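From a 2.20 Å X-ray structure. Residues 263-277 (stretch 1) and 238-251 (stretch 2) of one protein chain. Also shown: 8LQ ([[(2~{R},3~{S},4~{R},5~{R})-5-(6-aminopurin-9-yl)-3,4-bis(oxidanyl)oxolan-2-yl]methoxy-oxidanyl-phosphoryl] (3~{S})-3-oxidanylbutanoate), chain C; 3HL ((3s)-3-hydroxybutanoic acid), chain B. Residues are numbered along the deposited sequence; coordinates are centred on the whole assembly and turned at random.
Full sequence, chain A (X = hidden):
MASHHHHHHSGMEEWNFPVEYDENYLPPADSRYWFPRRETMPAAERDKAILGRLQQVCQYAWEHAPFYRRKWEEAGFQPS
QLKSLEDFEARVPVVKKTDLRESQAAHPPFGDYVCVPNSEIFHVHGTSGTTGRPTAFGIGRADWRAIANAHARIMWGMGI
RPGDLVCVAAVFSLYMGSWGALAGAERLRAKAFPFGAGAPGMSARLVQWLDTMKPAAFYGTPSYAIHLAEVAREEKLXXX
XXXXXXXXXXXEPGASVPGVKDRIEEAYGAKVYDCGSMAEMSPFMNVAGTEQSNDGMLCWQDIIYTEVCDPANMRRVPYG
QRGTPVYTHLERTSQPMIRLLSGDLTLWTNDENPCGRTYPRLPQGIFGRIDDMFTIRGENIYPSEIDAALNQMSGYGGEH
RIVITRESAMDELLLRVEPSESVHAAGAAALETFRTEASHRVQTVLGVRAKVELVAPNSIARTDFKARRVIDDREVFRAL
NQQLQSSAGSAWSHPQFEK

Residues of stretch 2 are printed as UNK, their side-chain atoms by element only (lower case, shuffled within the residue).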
ATOM      1  N   ARG A 263      11.928   4.064  25.308  1.00 50.29           N
ATOM      2  CA  ARG A 263      11.831   2.624  25.019  1.00 50.54           C
ATOM      3  C   ARG A 263      12.138   2.326  23.554  1.00 51.10           C
ATOM      4  O   ARG A 263      12.868   1.378  23.272  1.00 52.82           O
ATOM      5  CB  ARG A 263      10.450   2.049  25.399  1.00 51.18           C
ATOM      6  CG  ARG A 263      10.389   1.523  26.835  1.00 58.30           C
ATOM      7  CD  ARG A 263       8.980   1.122  27.236  1.00 58.22           C
ATOM      8  NE  ARG A 263       8.891   0.770  28.655  1.00 56.99           N
ATOM      9  CZ  ARG A 263       8.607  -0.447  29.119  1.00 72.75           C
ATOM     10  NH1 ARG A 263       8.350  -1.444  28.279  1.00 57.12           N
ATOM     11  NH2 ARG A 263       8.564  -0.672  30.429  1.00 62.54           N
ATOM     12  N   ILE A 264      11.614   3.139  22.625  1.00 44.17           N
ATOM     13  CA  ILE A 264      11.832   2.938  21.185  1.00 40.06           C
ATOM     14  C   ILE A 264      13.302   3.219  20.813  1.00 44.45           C
ATOM     15  O   ILE A 264      13.933   2.363  20.195  1.00 44.20           O
ATOM     16  CB  ILE A 264      10.811   3.690  20.286  1.00 39.84           C
ATOM     17  CG1 ILE A 264       9.351   3.351  20.696  1.00 39.71           C
ATOM     18  CG2 ILE A 264      11.051   3.349  18.800  1.00 37.30           C
ATOM     19  CD1 ILE A 264       8.283   4.273  20.143  1.00 33.61           C
ATOM     20  N   GLU A 265      13.850   4.379  21.214  1.00 43.25           N
ATOM     21  CA  GLU A 265      15.259   4.724  20.954  1.00 44.44           C
ATOM     22  C   GLU A 265      16.228   3.661  21.517  1.00 50.92           C
ATOM     23  O   GLU A 265      17.210   3.329  20.861  1.00 50.47           O
ATOM     24  CB  GLU A 265      15.615   6.103  21.542  1.00 46.37           C
ATOM     25  CG  GLU A 265      14.955   7.252  20.801  1.00 44.50           C
ATOM     26  CD  GLU A 265      15.497   8.646  21.041  1.00 48.50           C
ATOM     27  OE1 GLU A 265      16.242   8.842  22.025  1.00 51.59           O
ATOM     28  OE2 GLU A 265      15.186   9.544  20.226  1.00 42.20           O
ATOM     29  N   GLU A 266      15.923   3.096  22.693  1.00 49.72           N
ATOM     30  CA  GLU A 266      16.778   2.064  23.308  1.00 52.26           C
ATOM     31  C   GLU A 266      16.706   0.744  22.529  1.00 57.01           C
ATOM     32  O   GLU A 266      17.748   0.132  22.277  1.00 59.47           O
ATOM     33  CB  GLU A 266      16.453   1.874  24.817  1.00 55.19           C
ATOM     34  CG  GLU A 266      16.828   0.519  25.412  1.00 65.48           C
ATOM     35  CD  GLU A 266      18.307   0.173  25.489  1.00 98.43           C
ATOM     36  OE1 GLU A 266      19.069   0.925  26.140  1.00103.46           O
ATOM     37  OE2 GLU A 266      18.690  -0.892  24.951  1.00 92.08           O
ATOM     38  N   ALA A 267      15.487   0.306  22.180  1.00 50.85           N
ATOM     39  CA  ALA A 267      15.238  -0.944  21.466  1.00 50.69           C
ATOM     40  C   ALA A 267      15.918  -0.991  20.098  1.00 52.98           C
ATOM     41  O   ALA A 267      16.368  -2.054  19.690  1.00 53.27           O
ATOM     42  CB  ALA A 267      13.735  -1.169  21.308  1.00 50.03           C
ATOM     43  N   TYR A 268      15.996   0.157  19.404  1.00 48.21           N
ATOM     44  CA  TYR A 268      16.579   0.262  18.064  1.00 46.73           C
ATOM     45  C   TYR A 268      17.969   0.895  18.003  1.00 51.91           C
ATOM     46  O   TYR A 268      18.636   0.771  16.978  1.00 51.26           O
ATOM     47  CB  TYR A 268      15.618   1.018  17.131  1.00 44.84           C
ATOM     48  CG  TYR A 268      14.351   0.254  16.820  1.00 44.25           C
ATOM     49  CD1 TYR A 268      14.320  -0.699  15.804  1.00 44.78           C
ATOM     50  CD2 TYR A 268      13.170   0.510  17.514  1.00 44.00           C
ATOM     51  CE1 TYR A 268      13.146  -1.389  15.496  1.00 44.38           C
ATOM     52  CE2 TYR A 268      11.987  -0.162  17.202  1.00 43.30           C
ATOM     53  CZ  TYR A 268      11.982  -1.118  16.201  1.00 46.57           C
ATOM     54  OH  TYR A 268      10.823  -1.797  15.914  1.00 44.34           O
ATOM     55  N   GLY A 269      18.383   1.571  19.074  1.00 51.11           N
ATOM     56  CA  GLY A 269      19.659   2.286  19.141  1.00 52.41           C
ATOM     57  C   GLY A 269      19.700   3.399  18.111  1.00 54.50           C
ATOM     58  O   GLY A 269      20.711   3.593  17.436  1.00 55.37           O
ATOM     59  N   ALA A 270      18.566   4.095  17.937  1.00 47.72           N
ATOM     60  CA  ALA A 270      18.392   5.143  16.930  1.00 45.21           C
ATOM     61  C   ALA A 270      17.641   6.323  17.522  1.00 48.24           C
ATOM     62  O   ALA A 270      17.185   6.227  18.659  1.00 49.45           O
ATOM     63  CB  ALA A 270      17.622   4.574  15.733  1.00 43.09           C
ATOM     64  N   LYS A 271      17.530   7.439  16.778  1.00 43.67           N
ATOM     65  CA  LYS A 271      16.782   8.627  17.211  1.00 42.97           C
ATOM     66  C   LYS A 271      15.329   8.497  16.781  1.00 43.06           C
ATOM     67  O   LYS A 271      15.051   7.893  15.749  1.00 39.62           O
ATOM     68  CB  LYS A 271      17.381   9.914  16.621  1.00 46.08           C
ATOM     69  CG  LYS A 271      18.623  10.382  17.368  1.00 68.43           C
ATOM     70  CD  LYS A 271      19.137  11.714  16.859  1.00 79.59           C
ATOM     71  CE  LYS A 271      18.556  12.901  17.581  1.00 91.38           C
ATOM     72  NZ  LYS A 271      19.508  14.037  17.576  1.00106.94           N
ATOM     73  N   VAL A 272      14.406   9.062  17.578  1.00 39.79           N
ATOM     74  CA  VAL A 272      12.980   9.046  17.286  1.00 36.50           C
ATOM     75  C   VAL A 272      12.539  10.472  16.968  1.00 39.08           C
ATOM     76  O   VAL A 272      12.942  11.398  17.655  1.00 38.03           O
ATOM     77  CB  VAL A 272      12.149   8.385  18.428  1.00 39.77           C
ATOM     78  CG1 VAL A 272      10.669   8.768  18.341  1.00 37.54           C
ATOM     79  CG2 VAL A 272      12.304   6.866  18.408  1.00 39.33           C
ATOM     80  N   TYR A 273      11.747  10.651  15.896  1.00 35.16           N
ATOM     81  CA  TYR A 273      11.212  11.962  15.541  1.00 33.56           C
ATOM     82  C   TYR A 273       9.720  11.931  15.537  1.00 36.42           C
ATOM     83  O   TYR A 273       9.138  10.946  15.095  1.00 36.79           O
ATOM     84  CB  TYR A 273      11.749  12.450  14.196  1.00 33.26           C
ATOM     85  CG  TYR A 273      13.245  12.638  14.231  1.00 35.97           C
ATOM     86  CD1 TYR A 273      13.833  13.533  15.127  1.00 40.34           C
ATOM     87  CD2 TYR A 273      14.084  11.842  13.462  1.00 35.26           C
ATOM     88  CE1 TYR A 273      15.214  13.683  15.197  1.00 43.26           C
ATOM     89  CE2 TYR A 273      15.467  12.006  13.499  1.00 37.02           C
ATOM     90  CZ  TYR A 273      16.027  12.936  14.358  1.00 46.12           C
ATOM     91  OH  TYR A 273      17.387  13.077  14.428  1.00 42.67           O
ATOM     92  N   ASP A 274       9.106  13.005  16.047  1.00 31.61           N
ATOM     93  CA  ASP A 274       7.663  13.185  16.087  1.00 30.74           C
ATOM     94  C   ASP A 274       7.256  14.098  14.917  1.00 33.98           C
ATOM     95  O   ASP A 274       7.946  15.082  14.629  1.00 31.67           O
ATOM     96  CB  ASP A 274       7.238  13.799  17.433  1.00 32.74           C
ATOM     97  CG  ASP A 274       5.755  13.727  17.804  1.00 39.73           C
ATOM     98  OD1 ASP A 274       5.040  12.849  17.268  1.00 39.62           O
ATOM     99  OD2 ASP A 274       5.333  14.485  18.700  1.00 41.95           O
ATOM    100  N   CYS A 275       6.172  13.717  14.213  1.00 29.69           N
ATOM    101  CA  CYS A 275       5.559  14.501  13.137  1.00 28.66           C
ATOM    102  C   CYS A 275       4.071  14.165  13.051  1.00 30.67           C
ATOM    103  O   CYS A 275       3.634  13.188  13.650  1.00 27.55           O
ATOM    104  CB  CYS A 275       6.271  14.339  11.785  1.00 28.12           C
ATOM    105  SG  CYS A 275       6.078  12.714  11.007  1.00 31.42           S
ATOM    106  N   GLY A 276       3.320  14.966  12.301  1.00 27.28           N
ATOM    107  CA  GLY A 276       1.933  14.663  12.026  1.00 26.86           C
ATOM    108  C   GLY A 276       0.873  15.529  12.649  1.00 31.93           C
ATOM    109  O   GLY A 276       0.776  15.628  13.868  1.00 30.93           O
ATOM    110  N   SER A 277       0.040  16.117  11.786  1.00 30.21           N
ATOM    111  CA  SER A 277      -1.140  16.894  12.163  1.00 29.18           C
ATOM    112  C   SER A 277      -2.341  15.988  11.895  1.00 32.46           C
ATOM    113  O   SER A 277      -2.661  15.138  12.727  1.00 32.26           O
ATOM    114  CB  SER A 277      -1.219  18.201  11.370  1.00 29.98           C
ATOM    115  OG  SER A 277      -1.101  17.991   9.971  1.00 32.57           O
ATOM    116  N   UNK A 238      17.919  -9.153  16.714  1.00 58.29           N
ATOM    117  CA  UNK A 238      18.112  -8.027  17.623  1.00 58.06           C
ATOM    118  C   UNK A 238      17.834  -6.751  16.836  1.00 59.02           C
ATOM    119  O   UNK A 238      18.512  -6.509  15.834  1.00 57.64           O
ATOM    120  c   UNK A 238      19.525  -8.050  18.238  1.00 62.27           C
ATOM    121  c   UNK A 238      19.714  -7.138  19.421  1.00 79.15           C
ATOM    122  o   UNK A 238      19.333  -5.956  19.406  1.00 68.08           O
ATOM    123  n   UNK A 238      20.385  -7.647  20.452  1.00 74.09           N
ATOM    124  N   UNK A 239      16.835  -5.934  17.265  1.00 55.04           N
ATOM    125  CA  UNK A 239      16.448  -4.745  16.466  1.00 52.58           C
ATOM    126  C   UNK A 239      17.452  -3.584  16.434  1.00 54.17           C
ATOM    127  O   UNK A 239      17.272  -2.653  15.652  1.00 50.53           O
ATOM    128  c   UNK A 239      15.067  -4.914  18.435  1.00 59.73           C
ATOM    129  c   UNK A 239      15.933  -6.136  18.426  1.00 57.32           C
ATOM    130  c   UNK A 239      15.095  -4.325  17.060  1.00 53.50           C
ATOM    131  N   UNK A 240      18.523  -3.658  17.231  1.00 52.60           N
ATOM    132  CA  UNK A 240      19.609  -2.670  17.225  1.00 53.06           C
ATOM    133  C   UNK A 240      20.520  -2.924  16.000  1.00 57.72           C
ATOM    134  O   UNK A 240      21.329  -2.055  15.625  1.00 58.53           O
ATOM    135  n   UNK A 240      22.194   0.365  21.209  1.00 73.21           N
ATOM    136  n   UNK A 240      20.612   1.273  22.601  1.00 73.63           N
ATOM    137  c   UNK A 240      20.429  -2.781  18.517  1.00 53.47           C
ATOM    138  c   UNK A 240      21.033   0.261  21.848  1.00 90.42           C
ATOM    139  c   UNK A 240      20.656  -2.011  20.927  1.00 66.67           C
ATOM    140  c   UNK A 240      19.773  -2.075  19.695  1.00 63.38           C
ATOM    141  n   UNK A 240      20.305  -0.850  21.748  1.00 77.27           N
ATOM    142  N   UNK A 241      20.374  -4.124  15.386  1.00 52.16           N
ATOM    143  CA  UNK A 241      21.162  -4.554  14.245  1.00 53.42           C
ATOM    144  C   UNK A 241      20.443  -4.305  12.917  1.00 53.70           C
ATOM    145  O   UNK A 241      20.735  -4.973  11.926  1.00 53.07           O
ATOM    146  c   UNK A 241      21.586  -6.037  14.398  1.00 62.12           C
ATOM    147  n   UNK A 241      23.554  -7.452  14.288  1.00 92.71           N
ATOM    148  c   UNK A 241      22.918  -6.414  13.754  1.00 95.70           C
ATOM    149  o   UNK A 241      23.379  -5.816  12.765  1.00 86.79           O
ATOM    150  N   UNK A 242      19.533  -3.310  12.888  1.00 47.80           N
ATOM    151  CA  UNK A 242      18.768  -2.956  11.691  1.00 43.77           C
ATOM    152  C   UNK A 242      19.383  -1.761  10.948  1.00 49.15           C
ATOM    153  O   UNK A 242      18.858  -1.336   9.922  1.00 47.04           O
ATOM    154  c   UNK A 242      16.496  -3.935  12.479  1.00 42.34           C
ATOM    155  c   UNK A 242      14.968  -6.199  13.129  1.00 44.00           C
ATOM    156  c   UNK A 242      17.004  -5.222  12.290  1.00 45.23           C
ATOM    157  c   UNK A 242      17.296  -2.712  12.065  1.00 42.52           C
ATOM    158  c   UNK A 242      15.213  -3.803  12.999  1.00 41.69           C
ATOM    159  c   UNK A 242      14.441  -4.934  13.306  1.00 44.54           C
ATOM    160  c   UNK A 242      16.245  -6.350  12.626  1.00 46.17           C
ATOM    161  N   UNK A 243      20.496  -1.245  11.482  1.00 49.19           N
ATOM    162  CA  UNK A 243      21.252  -0.120  10.931  1.00 49.28           C
ATOM    163  C   UNK A 243      20.535   1.213  10.932  1.00 51.28           C
ATOM    164  O   UNK A 243      20.961   2.130  10.226  1.00 51.05           O
ATOM    165  N   UNK A 244      19.445   1.337  11.735  1.00 45.55           N
ATOM    166  CA  UNK A 244      18.610   2.538  11.797  1.00 42.89           C
ATOM    167  C   UNK A 244      19.283   3.709  12.440  1.00 48.01           C
ATOM    168  O   UNK A 244      19.860   3.576  13.528  1.00 49.16           O
ATOM    169  c   UNK A 244      16.271   1.365  11.726  1.00 44.07           C
ATOM    170  c   UNK A 244      15.348   0.653  12.681  1.00 43.98           C
ATOM    171  c   UNK A 244      17.251   2.264  12.484  1.00 41.43           C
ATOM    172  c   UNK A 244      15.487   2.150  10.646  1.00 39.66           C
ATOM    173  N   UNK A 245      19.213   4.868  11.772  1.00 43.81           N
ATOM    174  CA  UNK A 245      19.746   6.110  12.344  1.00 44.34           C
ATOM    175  C   UNK A 245      18.550   6.814  12.982  1.00 46.19           C
ATOM    176  O   UNK A 245      18.690   7.551  13.965  1.00 46.01           O
ATOM    177  c   UNK A 245      23.875   5.232  10.676  1.00 93.75           C
ATOM    178  n   UNK A 245      23.559   3.779  10.776  1.00 93.79           N
ATOM    179  c   UNK A 245      21.573   6.340  10.506  1.00 71.30           C
ATOM    180  c   UNK A 245      22.841   6.103  11.363  1.00 86.43           C
ATOM    181  c   UNK A 245      20.405   7.003  11.277  1.00 47.44           C
ATOM    182  N   UNK A 246      17.360   6.572  12.416  1.00 40.89           N
ATOM    183  CA  UNK A 246      16.150   7.175  12.936  1.00 39.89           C
ATOM    184  C   UNK A 246      14.891   6.434  12.550  1.00 41.09           C
ATOM    185  O   UNK A 246      14.873   5.617  11.626  1.00 37.48           O
ATOM    186  s   UNK A 246      15.284   8.990  10.972  1.00 41.94           S
ATOM    187  c   UNK A 246      16.059   8.657  12.572  1.00 39.97           C
ATOM    188  N   UNK A 247      13.841   6.728  13.322  1.00 37.42           N
ATOM    189  CA  UNK A 247      12.473   6.267  13.167  1.00 34.72           C
ATOM    190  C   UNK A 247      11.655   7.548  13.323  1.00 35.62           C
ATOM    191  O   UNK A 247      11.925   8.324  14.236  1.00 36.32           O
ATOM    192  c   UNK A 247      12.007   2.749  14.610  1.00 41.93           C
ATOM    193  c   UNK A 247      12.907   3.955  14.311  1.00 40.28           C
ATOM    194  c   UNK A 247      12.089   5.246  14.258  1.00 34.94           C
ATOM    195  c   UNK A 247      14.003   4.061  15.377  1.00 41.79           C
ATOM    196  N   UNK A 248      10.729   7.810  12.400  1.00 29.99           N
ATOM    197  CA  UNK A 248       9.899   9.013  12.452  1.00 30.06           C
ATOM    198  C   UNK A 248       8.453   8.609  12.380  1.00 32.46           C
ATOM    199  O   UNK A 248       8.101   7.755  11.586  1.00 32.73           O
ATOM    200  c   UNK A 248       9.647   9.487   7.218  1.00 32.24           C
ATOM    201  c   UNK A 248      10.051   9.832   9.969  1.00 31.90           C
ATOM    202  c   UNK A 248      10.651   8.789   7.862  1.00 33.98           C
ATOM    203  c   UNK A 248       9.090  10.578   9.282  1.00 32.27           C
ATOM    204  c   UNK A 248      10.319  10.084  11.438  1.00 31.59           C
ATOM    205  c   UNK A 248       8.885  10.400   7.910  1.00 33.87           C
ATOM    206  c   UNK A 248      10.861   8.970   9.236  1.00 34.04           C
ATOM    207  N   UNK A 249       7.652   9.115  13.296  1.00 29.03           N
ATOM    208  CA  UNK A 249       6.282   8.645  13.472  1.00 28.72           C
ATOM    209  C   UNK A 249       5.238   9.728  13.438  1.00 32.29           C
ATOM    210  O   UNK A 249       5.472  10.866  13.873  1.00 32.87           O
ATOM    211  c   UNK A 249       8.259   4.724  14.863  1.00 35.38           C
ATOM    212  c   UNK A 249       9.030   4.896  16.003  1.00 34.73           C
ATOM    213  c   UNK A 249       7.965   7.019  16.387  1.00 36.04           C
ATOM    214  c   UNK A 249       7.183   6.866  15.237  1.00 33.24           C
ATOM    215  c   UNK A 249       6.148   7.914  14.857  1.00 31.13           C
ATOM    216  c   UNK A 249       8.903   6.043  16.752  1.00 37.80           C
ATOM    217  c   UNK A 249       7.324   5.695  14.492  1.00 33.84           C
ATOM    218  N   UNK A 250       4.041   9.313  13.028  1.00 28.20           N
ATOM    219  CA  UNK A 250       2.824  10.118  13.035  1.00 28.11           C
ATOM    220  C   UNK A 250       1.635   9.185  13.263  1.00 32.44           C
ATOM    221  O   UNK A 250       1.785   7.959  13.183  1.00 31.94           O
ATOM    222  o   UNK A 250       2.198  10.058  10.703  1.00 31.96           O
ATOM    223  c   UNK A 250       2.683  10.897  11.729  1.00 27.79           C
ATOM    224  N   UNK A 251       0.481   9.760  13.584  1.00 30.18           N
ATOM    225  CA  UNK A 251      -0.739   8.982  13.725  1.00 29.60           C
ATOM    226  C   UNK A 251      -1.374   8.982  15.089  1.00 36.46           C
ATOM    227  O   UNK A 251      -2.586   8.800  15.192  1.00 37.58           O
TER
HETATM  228  N9  8LQ C 502      -2.186  12.357  15.712  1.00 38.02           N
HETATM  229  C8  8LQ C 502      -1.596  12.285  14.508  1.00 39.25           C
HETATM  230  N7  8LQ C 502      -0.294  12.500  14.657  1.00 39.26           N
HETATM  231  C5  8LQ C 502      -0.067  12.733  15.960  1.00 39.51           C
HETATM  232  C6  8LQ C 502       1.054  12.954  16.682  1.00 36.41           C
HETATM  233  N6  8LQ C 502       2.210  13.030  16.042  1.00 30.16           N
HETATM  234  N1  8LQ C 502       1.016  13.134  18.017  1.00 38.77           N
HETATM  235  C2  8LQ C 502      -0.196  13.057  18.706  1.00 35.87           C
HETATM  236  N3  8LQ C 502      -1.324  12.756  17.957  1.00 36.00           N
HETATM  237  C4  8LQ C 502      -1.244  12.635  16.610  1.00 38.60           C
HETATM  238  CAA 8LQ C 502      -1.933  11.108   8.277  0.50 17.86           C
HETATM  239  CAZ 8LQ C 502      -1.046  11.316   9.533  0.50 21.54           C
HETATM  240  OAE 8LQ C 502      -0.531  10.062   9.969  0.50 17.92           O
HETATM  241  CAL 8LQ C 502      -1.819  11.961  10.700  0.50 28.86           C
HETATM  242  CAS 8LQ C 502      -3.066  11.138  11.049  0.50 38.33           C
HETATM  243  OAC 8LQ C 502      -2.958  10.110  11.711  0.50 40.65           O
HETATM  244  OAQ 8LQ C 502      -4.248  11.595  10.497  1.00 43.29           O
HETATM  245  PBC 8LQ C 502      -5.686  11.069  10.961  1.00 41.42           P
HETATM  246  OAH 8LQ C 502      -5.698   9.533  10.556  1.00 41.96           O
HETATM  247  OAD 8LQ C 502      -6.805  11.825  10.370  1.00 50.88           O
HETATM  248  O5' 8LQ C 502      -5.681  11.253  12.530  1.00 37.90           O
HETATM  249  C5' 8LQ C 502      -5.362  12.553  13.020  1.00 34.53           C
HETATM  250  C4' 8LQ C 502      -5.368  12.538  14.527  1.00 32.16           C
HETATM  251  O4' 8LQ C 502      -4.387  11.579  15.003  1.00 31.98           O
HETATM  252  C3' 8LQ C 502      -4.886  13.851  14.976  1.00 32.79           C
HETATM  253  O3' 8LQ C 502      -5.989  14.799  15.041  1.00 32.30           O
HETATM  254  C2' 8LQ C 502      -4.328  13.499  16.356  1.00 34.30           C
HETATM  255  O2' 8LQ C 502      -5.414  13.275  17.341  1.00 35.31           O
HETATM  256  C1' 8LQ C 502      -3.635  12.189  16.062  1.00 31.59           C
HETATM  257  CA  3HL B 501      -2.345  11.194  10.402  0.50 32.78           C
HETATM  258  CB  3HL B 501      -2.796  11.413   8.940  0.50 30.99           C
HETATM  259  OG1 3HL B 501      -1.844  12.121   8.153  0.50 33.96           O
HETATM  260  CG2 3HL B 501      -3.051  10.114   8.236  0.50 26.64           C
HETATM  261  C   3HL B 501      -0.960  11.768  10.573  0.50 31.86           C
HETATM  262  OA  3HL B 501      -0.023  11.246   9.986  0.50 33.11           O
HETATM  263  OB  3HL B 501      -0.897  12.958  11.224  0.50 31.99           O
HETATM  264  O   HOH W   1      18.307  -0.468  14.525  1.00 43.16           O
HETATM  265  O   HOH W   2      20.655   1.271  15.078  1.00 55.28           O
HETATM  266  O   HOH W   3      18.768  10.721  13.289  1.00 41.31           O

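Position 238 has two carbons, the second carrying one oxygen and one nitrogen. It makes no contact with stretch 1. This is N238.

Position 239 has three carbons closing a ring onto its own N. CB lies 3.9 Å from Y268 CE1. It is P239.

Position 240 has three carbons, a nitrogen, then a carbon bearing two nitrogens. Its end reaches E266 and G269. It is R240. Its NE donates to E266 O at 2.8 Å, and NH2 adds a weak bond to the same oxygen. E266 OE2 forms a salt bridge with NE at 3.6 Å. G269 CA lies over one face of the guanidinium. A CB on G269 would clash with R240 NH1.

Position 241 has two carbons, the second with one oxygen and one nitrogen. Its CA-to-CB bond points away, and it touches nothing on stretch 1. It is N241.

Position 242 has one carbon and a six-carbon ring, which sits near the edge of the Y268 ring. It is F242.

Position 243 has no side-chain atoms and a positive phi. It is G243.

Position 244 has four carbons, forked at the second, and packs on Y268 and A270. It is L244.

Position 245 has four carbons in a row ending in nitrogen, which bonds G243 O. Its CA-to-CB bond points away from stretch 1. It is K245.

Position 246 has one carbon and one sulfur. CB lies 3.5 Å from Y273 CE2, and the sulfur sits at that ring's edge. It is C246.

Position 247 has four carbons, forked at the second, reaching I264, Y268, A270 and V272. It is L247. Its CD2 lies over the Y268 ring face, 3.9 Å from the centroid.

Position 248 has one carbon and a six-carbon ring, with C275 SG at the ring edge. It is F248.

Position 249 has the same composition, but its ring meets I264 and V272. It is F249, with CE2 3.6 Å from V272 CG1.

Position 250 has one carbon and one oxygen. CB lies 3.1 Å from C275 O, and the oxygen faces the ligands. It is S250.

Position 251 has no side-chain atoms. Its backbone angles call for glycine: G251.

The contact is built on two parallel strands, 246-249 and 271-274. Five backbone hydrogen bonds run from K271 N to K245 O through to C275 N to F249 O. L247 and F249 share a face with V272 and pack toward the helix through I264. C246 and F248 line the other face with Y273. Before the strands, R240 grips the end of the helix.

Stretch 2 238-251: NPRNFGLKCLFFSG
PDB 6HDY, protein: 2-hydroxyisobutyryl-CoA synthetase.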